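Long-range contact in uncharacterized protein (Thermus thermophilus HB8, PDB 6SCE), which is a CRISPR-associated defence nuclease of type III systems that cuts DNA when activated by cyclic oligoadenylate: residues Ala453-Leu457 / Pro500-Ala504. Sequence-based numbering, arbitrary orientation.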
loop_
_atom_site.group_PDB
_atom_site.type_symbol
_atom_site.label_atom_id
_atom_site.label_comp_id
_atom_site.label_asym_id
_atom_site.label_seq_id
_atom_site.Cartn_x
_atom_site.Cartn_y
_atom_site.Cartn_z
ATOM N N ALA A 453 35.706 -11.575 4.257
ATOM C CA ALA A 453 34.341 -12.038 4.059
ATOM C C ALA A 453 34.228 -12.858 2.777
ATOM O O ALA A 453 33.659 -13.953 2.787
ATOM C CB ALA A 453 33.378 -10.844 4.024
ATOM N N GLU A 454 34.769 -12.336 1.680
ATOM C CA GLU A 454 34.716 -13.037 0.401
ATOM C C GLU A 454 35.577 -14.312 0.412
ATOM O O GLU A 454 35.215 -15.321 -0.214
ATOM C CB GLU A 454 35.097 -12.098 -0.751
ATOM C CG GLU A 454 33.984 -11.101 -1.083
ATOM C CD GLU A 454 34.289 -10.202 -2.276
ATOM O OE1 GLU A 454 35.472 -9.847 -2.492
ATOM O OE2 GLU A 454 33.330 -9.831 -2.994
ATOM N N GLU A 455 36.687 -14.272 1.149
ATOM C CA GLU A 455 37.519 -15.462 1.376
ATOM C C GLU A 455 36.665 -16.548 1.990
ATOM O O GLU A 455 36.552 -17.648 1.442
ATOM N N ILE A 456 36.016 -16.219 3.105
ATOM C CA ILE A 456 35.126 -17.168 3.782
ATOM C C ILE A 456 34.088 -17.758 2.828
ATOM O O ILE A 456 33.773 -18.956 2.888
ATOM C CB ILE A 456 34.396 -16.529 4.987
ATOM C CG1 ILE A 456 35.410 -16.127 6.070
ATOM C CG2 ILE A 456 33.355 -17.488 5.554
ATOM C CD1 ILE A 456 34.781 -15.488 7.288
ATOM N N LEU A 457 33.547 -16.909 1.959
ATOM C CA LEU A 457 32.490 -17.322 1.051
ATOM C C LEU A 457 32.967 -18.348 0.013
ATOM O O LEU A 457 32.218 -19.259 -0.327
ATOM C CB LEU A 457 31.829 -16.091 0.390
ATOM C CG LEU A 457 31.130 -15.124 1.380
ATOM C CD1 LEU A 457 30.605 -13.880 0.667
ATOM C CD2 LEU A 457 30.008 -15.787 2.163
ATOM N N PRO A 500 29.232 -13.042 6.965
ATOM C CA PRO A 500 30.062 -12.833 5.778
ATOM C C PRO A 500 29.262 -12.489 4.503
ATOM O O PRO A 500 29.619 -11.548 3.786
ATOM C CB PRO A 500 30.796 -14.177 5.625
ATOM C CG PRO A 500 30.871 -14.714 7.017
ATOM C CD PRO A 500 29.588 -14.284 7.677
ATOM N N LEU A 501 28.214 -13.251 4.218
ATOM C CA LEU A 501 27.368 -12.969 3.054
ATOM C C LEU A 501 26.661 -11.601 3.204
ATOM O O LEU A 501 26.615 -10.821 2.252
ATOM C CB LEU A 501 26.349 -14.072 2.851
ATOM C CG LEU A 501 25.437 -13.907 1.631
ATOM C CD1 LEU A 501 26.227 -13.796 0.334
ATOM C CD2 LEU A 501 24.474 -15.074 1.556
ATOM N N GLU A 502 26.145 -11.325 4.402
ATOM C CA GLU A 502 25.474 -10.043 4.698
ATOM C C GLU A 502 26.387 -8.853 4.514
ATOM O O GLU A 502 25.965 -7.828 3.986
ATOM C CB GLU A 502 24.937 -10.011 6.128
ATOM C CG GLU A 502 23.795 -10.965 6.389
ATOM C CD GLU A 502 23.453 -11.068 7.851
ATOM O OE1 GLU A 502 24.002 -10.274 8.657
ATOM O OE2 GLU A 502 22.610 -11.929 8.182
ATOM N N TYR A 503 27.636 -8.962 4.966
ATOM C CA TYR A 503 28.587 -7.865 4.804
ATOM C C TYR A 503 28.999 -7.664 3.356
ATOM O O TYR A 503 29.140 -6.526 2.898
ATOM C CB TYR A 503 29.833 -8.060 5.662
ATOM C CG TYR A 503 30.748 -6.875 5.564
ATOM C CD1 TYR A 503 30.386 -5.658 6.122
ATOM C CD2 TYR A 503 31.962 -6.951 4.882
ATOM C CE1 TYR A 503 31.209 -4.554 6.028
ATOM C CE2 TYR A 503 32.794 -5.847 4.776
ATOM C CZ TYR A 503 32.412 -4.646 5.352
ATOM O OH TYR A 503 33.220 -3.531 5.266
ATOM N N ALA A 504 29.202 -8.764 2.637
ATOM C CA ALA A 504 29.503 -8.697 1.202
ATOM C C ALA A 504 28.350 -8.079 0.420
ATOM O O ALA A 504 28.560 -7.278 -0.486
ATOM C CB ALA A 504 29.784 -10.088 0.655
#
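Pro500 pushes its ring into the groove between Ala453, Ile456 and Leu457, and more of its surface is covered than that of any other residue here. Its CG meets both branches of Ile456, with CD1 of Ile456 and CG of Pro500 4.0 Å apart, while its CB lies 3.9 Å from CD2 of Leu457.

Leu457 reaches across with a forked end. With CG set anti to its own carbonyl carbon (chi1 -62°), the fork lies against the turn Pro500-Ala504: CD2 rests by the Pro500-Leu501 peptide, 3.7 Å from Leu501 N, and CD1 packs 3.9 Å from Ala504 CB. With an alanine here, CG and both methyls are gone, which would probably open a gap against Pro500, Leu501 and Ala504.

Ala453 completes the row. A side chain this small is consistent with the close backbones, the CA atoms of Ala453 and Pro500 being 4.7 Å apart, and its CB sits 3.8 Å from Pro500 O. The same methyl also faces the edge of the Tyr503 ring, whose hydroxyl is hydrogen-bonded to the carbonyl of Arg444. Phe476 of helix 473-484 covers Ala453 and Ile456 from outside the pair.

No hydrogen bond joins the two segments, and all the touching residues are buried. The axes of the two short segments come within 8.9 Å, their N-to-C directions 129° apart, an oblique crossing well short of antiparallel. This is apolar helix-helix packing, its nearest atom about 25 Å from the bound nucleic acid, where helix 447-458 packs on helix 499-513 in the C-terminal domain, whose mixed sheet and sequence are consistent with a PD-(D/E)XK-type nuclease fold.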